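Long-range contacts in ORC2 (Aeropyrum pernix, PDB 1W5T), which is involved in regulating DNA replication and binds DNA, with an N-terminal AAA+ ATPase domain and a C-terminal winged-helix domain: residues 308-313 with 356-361; 113-118 with 127-132; 36-41 with 50-55. All blocks are in the same frame, centred on the assembly; numbering follows the deposited sequence.

Contact 1: 308-313 with 356-361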
loop_
_atom_site.group_PDB
_atom_site.type_symbol
_atom_site.label_atom_id
_atom_site.label_comp_id
_atom_site.label_asym_id
_atom_site.label_seq_id
_atom_site.Cartn_x
_atom_site.Cartn_y
_atom_site.Cartn_z
ATOM N N ILE A 308 12.266 -4.792 22.792
ATOM C CA ILE A 308 13.354 -5.773 22.777
ATOM C C ILE A 308 12.799 -7.181 22.877
ATOM O O ILE A 308 13.287 -8.119 22.270
ATOM C CB ILE A 308 14.296 -5.525 24.001
ATOM C CG1 ILE A 308 14.942 -4.149 23.932
ATOM C CG2 ILE A 308 15.370 -6.571 24.100
ATOM C CD1 ILE A 308 15.620 -3.735 25.233
ATOM N N HIS A 309 11.737 -7.294 23.654
ATOM C CA HIS A 309 11.207 -8.575 24.011
ATOM C C HIS A 309 10.422 -9.224 22.902
ATOM O O HIS A 309 10.587 -10.416 22.664
ATOM C CB HIS A 309 10.498 -8.481 25.349
ATOM C CG HIS A 309 11.450 -8.622 26.494
ATOM N ND1 HIS A 309 11.798 -9.851 27.021
ATOM C CD2 HIS A 309 12.223 -7.710 27.129
ATOM C CE1 HIS A 309 12.708 -9.681 27.964
ATOM N NE2 HIS A 309 12.980 -8.391 28.051
ATOM N N GLU A 310 9.644 -8.416 22.183
ATOM C CA GLU A 310 9.055 -8.843 20.912
ATOM C C GLU A 310 10.131 -9.247 19.919
ATOM O O GLU A 310 10.002 -10.256 19.253
ATOM C CB GLU A 310 8.179 -7.765 20.293
ATOM C CG GLU A 310 7.640 -6.766 21.291
ATOM C CD GLU A 310 6.289 -6.216 20.914
ATOM O OE1 GLU A 310 6.083 -5.025 21.158
ATOM O OE2 GLU A 310 5.442 -6.965 20.392
ATOM N N LEU A 311 11.189 -8.456 19.847
ATOM C CA LEU A 311 12.284 -8.673 18.918
ATOM C C LEU A 311 13.017 -10.000 19.207
ATOM O O LEU A 311 13.406 -10.723 18.287
ATOM C CB LEU A 311 13.249 -7.484 19.015
ATOM C CG LEU A 311 13.298 -6.276 18.066
ATOM C CD1 LEU A 311 12.120 -6.171 17.141
ATOM C CD2 LEU A 311 13.504 -4.952 18.831
ATOM N N ILE A 312 13.209 -10.311 20.490
ATOM C CA ILE A 312 13.767 -11.600 20.888
ATOM C C ILE A 312 12.894 -12.804 20.429
ATOM O O ILE A 312 13.404 -13.812 19.959
ATOM C CB ILE A 312 14.065 -11.643 22.430
ATOM C CG1 ILE A 312 15.245 -10.749 22.765
ATOM C CG2 ILE A 312 14.434 -13.036 22.880
ATOM C CD1 ILE A 312 15.079 -10.064 24.093
ATOM N N ILE A 313 11.593 -12.667 20.564
ATOM C CA ILE A 313 10.639 -13.695 20.167
ATOM C C ILE A 313 10.559 -13.843 18.653
ATOM O O ILE A 313 10.567 -14.988 18.116
ATOM C CB ILE A 313 9.259 -13.405 20.768
ATOM C CG1 ILE A 313 9.380 -13.324 22.306
ATOM C CG2 ILE A 313 8.274 -14.482 20.321
ATOM C CD1 ILE A 313 8.172 -12.608 23.033
ATOM N N HIS A 356 2.343 -13.280 26.030
ATOM C CA HIS A 356 1.209 -13.577 25.157
ATOM C C HIS A 356 0.732 -12.359 24.398
ATOM O O HIS A 356 0.264 -12.488 23.289
ATOM C CB HIS A 356 0.044 -14.176 25.975
ATOM C CG HIS A 356 0.338 -15.537 26.530
ATOM N ND1 HIS A 356 -0.426 -16.124 27.524
ATOM C CD2 HIS A 356 1.309 -16.436 26.221
ATOM C CE1 HIS A 356 0.070 -17.317 27.810
ATOM N NE2 HIS A 356 1.120 -17.534 27.032
ATOM N N ILE A 357 0.804 -11.191 25.032
ATOM C CA ILE A 357 0.519 -9.915 24.392
ATOM C C ILE A 357 1.524 -9.698 23.230
ATOM O O ILE A 357 1.133 -9.403 22.104
ATOM C CB ILE A 357 0.533 -8.780 25.462
ATOM C CG1 ILE A 357 -0.846 -8.662 26.133
ATOM C CG2 ILE A 357 0.906 -7.437 24.873
ATOM C CD1 ILE A 357 -0.804 -8.379 27.669
ATOM N N TYR A 358 2.815 -9.884 23.527
ATOM C CA TYR A 358 3.892 -9.839 22.533
ATOM C C TYR A 358 3.695 -10.756 21.326
ATOM O O TYR A 358 3.900 -10.303 20.188
ATOM C CB TYR A 358 5.213 -10.158 23.197
ATOM C CG TYR A 358 5.741 -9.050 24.070
ATOM C CD1 TYR A 358 6.534 -9.328 25.191
ATOM C CD2 TYR A 358 5.445 -7.727 23.778
ATOM C CE1 TYR A 358 7.042 -8.293 25.989
ATOM C CE2 TYR A 358 5.930 -6.691 24.560
ATOM C CZ TYR A 358 6.729 -6.980 25.661
ATOM O OH TYR A 358 7.191 -5.924 26.407
ATOM N N LEU A 359 3.288 -12.015 21.566
ATOM C CA LEU A 359 3.056 -12.973 20.494
ATOM C C LEU A 359 1.889 -12.563 19.613
ATOM O O LEU A 359 1.964 -12.636 18.380
ATOM C CB LEU A 359 2.792 -14.380 21.032
ATOM C CG LEU A 359 3.995 -15.311 21.103
ATOM C CD1 LEU A 359 3.684 -16.480 21.976
ATOM C CD2 LEU A 359 4.439 -15.761 19.727
ATOM N N LYS A 360 0.806 -12.163 20.277
ATOM C CA LYS A 360 -0.359 -11.597 19.603
ATOM C C LYS A 360 0.008 -10.446 18.678
ATOM O O LYS A 360 -0.328 -10.467 17.510
ATOM C CB LYS A 360 -1.410 -11.125 20.599
ATOM C CG LYS A 360 -2.809 -11.365 20.055
ATOM C CD LYS A 360 -3.143 -12.880 19.934
ATOM C CE LYS A 360 -4.685 -13.116 20.014
ATOM N NZ LYS A 360 -5.412 -11.791 20.056
ATOM N N HIS A 361 0.724 -9.464 19.211
ATOM C CA HIS A 361 1.110 -8.301 18.444
ATOM C C HIS A 361 1.921 -8.649 17.199
ATOM O O HIS A 361 1.677 -8.081 16.135
ATOM C CB HIS A 361 1.867 -7.318 19.301
ATOM C CG HIS A 361 2.038 -6.000 18.648
ATOM N ND1 HIS A 361 3.270 -5.398 18.499
ATOM C CD2 HIS A 361 1.139 -5.187 18.043
ATOM C CE1 HIS A 361 3.119 -4.262 17.843
ATOM N NE2 HIS A 361 1.834 -4.105 17.565
#
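His361 ND1 donates a hydrogen bond to Glu310 OE2 over 3.3 Å, with an N-H...O angle of 152°, and so ties together two helices of the C-terminal winged-helix domain. Helix 352-364, which comes just before the wing strands and is therefore probably the recognition helix of the fold, packs on helix 308-322; the axes of segments 308-313 and 356-361 cross at -67° and come within 9.6 Å. The carboxylate oxygen lies close to the imidazole plane, at its edge, whereas the hydrogen arrives on the syn side of OE2 and somewhat out of the carboxylate plane. In His361, CG is anti to the backbone N (chi1 -168°), from where ND1 meets the carboxylate. The negative charge of Glu310 would probably favour a protonated imidazole.

Between the helices lies Tyr358, and its ring illustrates how one aromatic can serve several neighbours. The Glu310 and Tyr358 side chains cross at about a right angle, with Glu310 CD 3.3 Å from Tyr358 CD2, while the backbone N of Glu310 sits over one face of the ring. At CE1 the ring instead meets His309 CB, 3.5 Å away; the imidazole beyond leads away from helix 352-364, and its ND1 is hydrogen-bonded to Tyr337 OH of helix 330-345. That third helix also touches Ile313 and Leu359, completing the three-helix core. Ile313 finishes the contact with two branches: CD1 lies 3.8 Å from Tyr358 CB, and CG2 meets Leu359 CD2 at 4.1 Å.

Contact 2: 113-118 with 127-132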
loop_
_atom_site.group_PDB
_atom_site.type_symbol
_atom_site.label_atom_id
_atom_site.label_comp_id
_atom_site.label_asym_id
_atom_site.label_seq_id
_atom_site.Cartn_x
_atom_site.Cartn_y
_atom_site.Cartn_z
ATOM N N TYR A 113 -5.933 25.883 -11.166
ATOM C CA TYR A 113 -6.677 27.117 -10.862
ATOM C C TYR A 113 -5.768 28.204 -10.288
ATOM O O TYR A 113 -4.832 27.923 -9.511
ATOM C CB TYR A 113 -7.811 26.846 -9.858
ATOM C CG TYR A 113 -8.958 25.966 -10.329
ATOM C CD1 TYR A 113 -9.584 25.117 -9.415
ATOM C CD2 TYR A 113 -9.417 25.979 -11.654
ATOM C CE1 TYR A 113 -10.629 24.299 -9.773
ATOM C CE2 TYR A 113 -10.502 25.152 -12.062
ATOM C CZ TYR A 113 -11.121 24.310 -11.090
ATOM O OH TYR A 113 -12.202 23.446 -11.344
ATOM N N PRO A 114 -5.999 29.456 -10.648
ATOM C CA PRO A 114 -5.098 30.507 -10.161
ATOM C C PRO A 114 -5.600 30.954 -8.807
ATOM O O PRO A 114 -6.462 31.798 -8.651
ATOM C CB PRO A 114 -5.199 31.575 -11.245
ATOM C CG PRO A 114 -6.573 31.387 -11.855
ATOM C CD PRO A 114 -7.079 30.012 -11.491
ATOM N N ILE A 115 -5.103 30.275 -7.798
ATOM C CA ILE A 115 -5.518 30.523 -6.441
ATOM C C ILE A 115 -4.225 30.831 -5.731
ATOM O O ILE A 115 -3.303 30.067 -5.830
ATOM C CB ILE A 115 -6.184 29.287 -5.851
ATOM C CG1 ILE A 115 -7.638 29.210 -6.302
ATOM C CG2 ILE A 115 -6.085 29.293 -4.299
ATOM C CD1 ILE A 115 -8.219 27.815 -6.202
ATOM N N GLN A 116 -4.170 31.963 -5.031
ATOM C CA GLN A 116 -2.965 32.358 -4.337
ATOM C C GLN A 116 -2.989 31.695 -3.005
ATOM O O GLN A 116 -3.919 31.829 -2.219
ATOM C CB GLN A 116 -2.829 33.869 -4.202
ATOM C CG GLN A 116 -1.525 34.303 -3.493
ATOM C CD GLN A 116 -0.212 33.835 -4.170
ATOM O OE1 GLN A 116 0.315 34.517 -5.057
ATOM N NE2 GLN A 116 0.301 32.676 -3.756
ATOM N N VAL A 117 -1.941 30.942 -2.787
ATOM C CA VAL A 117 -1.731 30.151 -1.583
ATOM C C VAL A 117 -0.740 30.786 -0.585
ATOM O O VAL A 117 -0.699 30.368 0.556
ATOM C CB VAL A 117 -1.272 28.723 -2.003
ATOM C CG1 VAL A 117 0.176 28.729 -2.513
ATOM C CG2 VAL A 117 -1.481 27.748 -0.893
ATOM N N ARG A 118 0.043 31.780 -1.013
ATOM C CA ARG A 118 0.959 32.517 -0.114
ATOM C C ARG A 118 0.180 32.965 1.105
ATOM O O ARG A 118 -0.826 33.654 0.977
ATOM C CB ARG A 118 1.523 33.777 -0.768
ATOM C CG ARG A 118 2.697 33.579 -1.712
ATOM C CD ARG A 118 3.202 34.903 -2.475
ATOM N NE ARG A 118 4.655 35.072 -2.350
ATOM C CZ ARG A 118 5.560 34.341 -2.991
ATOM N NH1 ARG A 118 5.172 33.397 -3.829
ATOM N NH2 ARG A 118 6.861 34.551 -2.811
ATOM N N LYS A 127 -11.670 27.036 0.964
ATOM C CA LYS A 127 -12.748 27.949 0.535
ATOM C C LYS A 127 -12.586 28.379 -0.908
ATOM O O LYS A 127 -13.558 28.332 -1.625
ATOM C CB LYS A 127 -12.844 29.211 1.416
ATOM C CG LYS A 127 -13.235 28.953 2.855
ATOM C CD LYS A 127 -13.411 30.288 3.594
ATOM C CE LYS A 127 -13.402 30.126 5.118
ATOM N NZ LYS A 127 -12.216 30.859 5.724
ATOM N N ALA A 128 -11.382 28.801 -1.310
ATOM C CA ALA A 128 -11.102 29.289 -2.685
ATOM C C ALA A 128 -11.290 28.167 -3.729
ATOM O O ALA A 128 -11.771 28.387 -4.862
ATOM C CB ALA A 128 -9.714 29.867 -2.779
ATOM N N LEU A 129 -10.919 26.970 -3.293
ATOM C CA LEU A 129 -11.115 25.723 -4.035
ATOM C C LEU A 129 -12.593 25.492 -4.268
ATOM O O LEU A 129 -13.011 25.319 -5.413
ATOM C CB LEU A 129 -10.492 24.561 -3.262
ATOM C CG LEU A 129 -9.818 23.368 -3.932
ATOM C CD1 LEU A 129 -9.382 23.593 -5.384
ATOM C CD2 LEU A 129 -8.609 22.911 -3.011
ATOM N N VAL A 130 -13.381 25.532 -3.197
ATOM C CA VAL A 130 -14.829 25.400 -3.302
ATOM C C VAL A 130 -15.432 26.448 -4.235
ATOM O O VAL A 130 -16.224 26.112 -5.089
ATOM C CB VAL A 130 -15.489 25.423 -1.943
ATOM C CG1 VAL A 130 -17.004 25.707 -2.057
ATOM C CG2 VAL A 130 -15.276 24.067 -1.256
ATOM N N ASP A 131 -15.032 27.704 -4.086
ATOM C CA ASP A 131 -15.451 28.760 -4.995
ATOM C C ASP A 131 -15.073 28.551 -6.463
ATOM O O ASP A 131 -15.951 28.667 -7.326
ATOM C CB ASP A 131 -14.940 30.107 -4.531
ATOM C CG ASP A 131 -16.049 31.078 -4.344
ATOM O OD1 ASP A 131 -17.082 30.647 -3.784
ATOM O OD2 ASP A 131 -15.986 32.280 -4.741
ATOM N N ASN A 132 -13.800 28.235 -6.752
ATOM C CA ASN A 132 -13.353 27.978 -8.159
ATOM C C ASN A 132 -14.069 26.781 -8.798
ATOM O O ASN A 132 -14.376 26.800 -9.971
ATOM C CB ASN A 132 -11.832 27.740 -8.252
ATOM C CG ASN A 132 -11.016 29.025 -8.147
ATOM O OD1 ASN A 132 -10.571 29.585 -9.153
ATOM N ND2 ASN A 132 -10.801 29.489 -6.910
#
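The loop between helix 100-111 and helix 122-136 of the AAA+ domain folds back on its second helix here, Tyr113 and Ile115 of the loop packing against Ala128, Leu129 and Asn132. Pro114, between the two loop residues, is the centre of an inverse gamma turn, and this tight bend lets both flanking side chains point toward the same helix. The turn is closed by a weak bond from Ile115 N to Tyr113 O.

Asn132 meets both of them. Its CB forms a CH-pi contact over one face of the Tyr113 ring, 4.0 Å from the ring centroid and displaced toward the rim, with Tyr113 CD1 the nearest ring atom at 3.6 Å. The two side chains slide past each other in opposite directions, and ring and amide planes are turned only 23° apart, so the two planes are close to parallel. Leu129 CD1 comes to the edge of the same ring, 4.3 Å from Tyr113 CD1. The phenol oxygen reaches past the contact to a hydrogen bond with His138 ND1.

Ile115 meets Asn132 tip to tip; the modelled 3.2 Å between Ile115 CD1 and Asn132 ND2 is doubtful. That amide nitrogen is turned back to its own helix, where it donates to Ala128 O; this length too is short enough to be doubtful, although the direction is nearly straight. Asn132 N reaches the same oxygen from the opposite face of the carbonyl plane. Ile115 CG1 lies beside the backbone N (chi1 -81°) and CG2 beside the carbonyl carbon, which splits the two branches between Asn132 and, one turn earlier on the helix, the alanine methyl, with Ile115 CG2 4.0 Å from Ala128 CB.

Contact 3: 36-41 with 50-55; sequences RIYLNR and DVNMIY
Tyr38 reaches from its helix toward Asn52 tip to tip, and the amide end of Asn52 lies over one face of its ring, the two planes 63° apart. The phenol oxygen extends beyond the ring to stand 3.5 Å from Asn52 CB, and it is hydrogen-bonded to Phe182 O of the neighbouring strand 180-186. A second approach uses the rim of the ring: Asp50 O lies near its plane, 3.6 Å from Tyr38 CE2. One aromatic thus meets the residue before the strand at an edge and Asn52, in the strand, over a face.

Ile37, one residue earlier, turns its CG2 branch to the same pair of residues. CG2 is anti to the backbone N and packs against the amide of Asn52, while it also lies 4.0 Å from Asp50 CG.

The polar end of the contact is a salt bridge between Arg41 and Asp50. The guanidinium grips the carboxylate side-on with two nitrogens, one to each oxygen. Arg41 NE donates to Asp50 OD1 at 3.0 Å, and Arg41 NH1 to Asp50 OD2, also at 3.0 Å. The second bond uses the syn lone pair of OD2, but the two flat groups are 53° apart, so the grip is twisted rather than coplanar. The arginine chain is bent at chi2 and again at chi3 (28°), which brings NE beside OD1.

In the parallel sheet, strand 51-56 runs between strands 180-186 and 206-212 and leads into the ATP-binding P-loop. Helix 28-43 covers it beside helix 65-82: Ile37 also touches Phe208, Tyr38 touches Leu183, and Leu39 packs on Val76 and Ala79.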
loop_
_atom_site.group_PDB
_atom_site.type_symbol
_atom_site.label_atom_id
_atom_site.label_comp_id
_atom_site.label_asym_id
_atom_site.label_seq_id
_atom_site.Cartn_x
_atom_site.Cartn_y
_atom_site.Cartn_z
ATOM N N ARG A 36 -18.369 3.330 -9.206
ATOM C CA ARG A 36 -19.825 3.413 -9.013
ATOM C C ARG A 36 -20.304 4.153 -7.766
ATOM O O ARG A 36 -21.309 4.844 -7.830
ATOM C CB ARG A 36 -20.462 2.027 -9.070
ATOM C CG ARG A 36 -21.114 1.669 -10.396
ATOM C CD ARG A 36 -21.668 2.858 -11.247
ATOM N NE ARG A 36 -21.126 2.827 -12.626
ATOM C CZ ARG A 36 -21.598 3.514 -13.675
ATOM N NH1 ARG A 36 -22.648 4.334 -13.544
ATOM N NH2 ARG A 36 -21.010 3.383 -14.873
ATOM N N ILE A 37 -19.603 4.039 -6.641
ATOM C CA ILE A 37 -20.054 4.775 -5.462
ATOM C C ILE A 37 -19.974 6.245 -5.709
ATOM O O ILE A 37 -20.928 6.974 -5.404
ATOM C CB ILE A 37 -19.252 4.393 -4.243
ATOM C CG1 ILE A 37 -19.706 3.017 -3.793
ATOM C CG2 ILE A 37 -19.396 5.440 -3.098
ATOM C CD1 ILE A 37 -18.574 2.214 -3.308
ATOM N N TYR A 38 -18.865 6.678 -6.318
ATOM C CA TYR A 38 -18.744 8.082 -6.689
ATOM C C TYR A 38 -19.793 8.472 -7.714
ATOM O O TYR A 38 -20.559 9.395 -7.449
ATOM C CB TYR A 38 -17.342 8.408 -7.172
ATOM C CG TYR A 38 -16.296 8.212 -6.104
ATOM C CD1 TYR A 38 -15.376 7.170 -6.208
ATOM C CD2 TYR A 38 -16.228 9.062 -4.986
ATOM C CE1 TYR A 38 -14.396 6.958 -5.215
ATOM C CE2 TYR A 38 -15.245 8.871 -3.985
ATOM C CZ TYR A 38 -14.338 7.825 -4.121
ATOM O OH TYR A 38 -13.385 7.643 -3.193
ATOM N N LEU A 39 -19.818 7.775 -8.862
ATOM C CA LEU A 39 -20.758 8.047 -9.956
ATOM C C LEU A 39 -22.242 8.050 -9.564
ATOM O O LEU A 39 -22.982 8.931 -9.996
ATOM C CB LEU A 39 -20.567 7.024 -11.071
ATOM C CG LEU A 39 -19.674 7.254 -12.309
ATOM C CD1 LEU A 39 -18.992 8.613 -12.374
ATOM C CD2 LEU A 39 -18.699 6.125 -12.471
ATOM N N ASN A 40 -22.679 7.084 -8.760
ATOM C CA ASN A 40 -24.049 7.049 -8.238
ATOM C C ASN A 40 -24.517 8.381 -7.638
ATOM O O ASN A 40 -25.631 8.819 -7.903
ATOM C CB ASN A 40 -24.193 5.978 -7.126
ATOM C CG ASN A 40 -24.223 4.580 -7.656
ATOM O OD1 ASN A 40 -24.120 3.632 -6.879
ATOM N ND2 ASN A 40 -24.381 4.423 -8.970
ATOM N N ARG A 41 -23.686 8.956 -6.760
ATOM C CA ARG A 41 -23.935 10.278 -6.175
ATOM C C ARG A 41 -23.909 11.345 -7.285
ATOM O O ARG A 41 -24.764 12.205 -7.343
ATOM C CB ARG A 41 -22.894 10.558 -5.092
ATOM C CG ARG A 41 -23.032 11.879 -4.370
ATOM C CD ARG A 41 -23.590 11.829 -2.928
ATOM N NE ARG A 41 -23.351 10.611 -2.192
ATOM C CZ ARG A 41 -23.967 10.195 -1.098
ATOM N NH1 ARG A 41 -23.543 9.057 -0.574
ATOM N NH2 ARG A 41 -24.986 10.857 -0.533
ATOM N N ASP A 50 -18.475 11.732 -1.442
ATOM C CA ASP A 50 -18.103 10.493 -0.763
ATOM C C ASP A 50 -16.629 10.398 -0.377
ATOM O O ASP A 50 -15.750 10.925 -1.058
ATOM C CB ASP A 50 -18.490 9.287 -1.603
ATOM C CG ASP A 50 -19.982 9.096 -1.654
ATOM O OD1 ASP A 50 -20.620 9.455 -2.683
ATOM O OD2 ASP A 50 -20.603 8.624 -0.692
ATOM N N VAL A 51 -16.374 9.729 0.739
ATOM C CA VAL A 51 -15.016 9.467 1.181
ATOM C C VAL A 51 -14.896 7.964 1.256
ATOM O O VAL A 51 -15.632 7.321 2.002
ATOM C CB VAL A 51 -14.737 10.116 2.575
ATOM C CG1 VAL A 51 -13.395 9.660 3.152
ATOM C CG2 VAL A 51 -14.817 11.644 2.502
ATOM N N ASN A 52 -13.983 7.397 0.474
ATOM C CA ASN A 52 -13.720 5.951 0.531
ATOM C C ASN A 52 -12.240 5.634 0.792
ATOM O O ASN A 52 -11.386 6.477 0.653
ATOM C CB ASN A 52 -14.211 5.266 -0.746
ATOM C CG ASN A 52 -15.707 5.484 -1.008
ATOM O OD1 ASN A 52 -16.538 5.254 -0.142
ATOM N ND2 ASN A 52 -16.042 5.900 -2.227
ATOM N N MET A 53 -11.931 4.420 1.181
ATOM C CA MET A 53 -10.565 4.090 1.458
ATOM C C MET A 53 -10.166 2.769 0.828
ATOM O O MET A 53 -10.964 1.829 0.780
ATOM C CB MET A 53 -10.319 4.045 2.968
ATOM C CG MET A 53 -8.894 3.617 3.347
ATOM S SD MET A 53 -8.526 3.577 5.115
ATOM C CE MET A 53 -8.231 5.283 5.408
ATOM N N ILE A 54 -8.905 2.707 0.409
ATOM C CA ILE A 54 -8.214 1.495 -0.027
ATOM C C ILE A 54 -7.097 1.284 0.943
ATOM O O ILE A 54 -6.350 2.226 1.212
ATOM C CB ILE A 54 -7.597 1.715 -1.434
ATOM C CG1 ILE A 54 -8.693 1.902 -2.505
ATOM C CG2 ILE A 54 -6.622 0.565 -1.775
ATOM C CD1 ILE A 54 -8.196 2.395 -3.957
ATOM N N TYR A 55 -6.976 0.080 1.485
ATOM C CA TYR A 55 -5.783 -0.308 2.250
ATOM C C TYR A 55 -5.300 -1.697 1.814
ATOM O O TYR A 55 -6.027 -2.464 1.193
ATOM C CB TYR A 55 -6.022 -0.238 3.793
ATOM C CG TYR A 55 -7.134 -1.157 4.333
ATOM C CD1 TYR A 55 -6.828 -2.350 5.010
ATOM C CD2 TYR A 55 -8.490 -0.825 4.163
ATOM C CE1 TYR A 55 -7.856 -3.192 5.525
ATOM C CE2 TYR A 55 -9.516 -1.645 4.682
ATOM C CZ TYR A 55 -9.171 -2.823 5.350
ATOM O OH TYR A 55 -10.167 -3.605 5.818
#

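Overall arrangement
From the N terminus, contact 3 comes first, closing the short connection between helix 28-43 and strand 51-56 and so setting a helix against the central parallel sheet. Contact 2 follows within the same ATPase fold, where it folds the loop after helix 100-111 onto helix 122-136; its centre is about 24 Å from that of contact 3. Much later, contact 1 closes a longer excursion through helix 330-345 and joins two helices of the winged-helix domain, its centre about 50 Å from that of contact 2 across the middle of the chain. The three follow in series, neither nesting nor crossing, and none touches another.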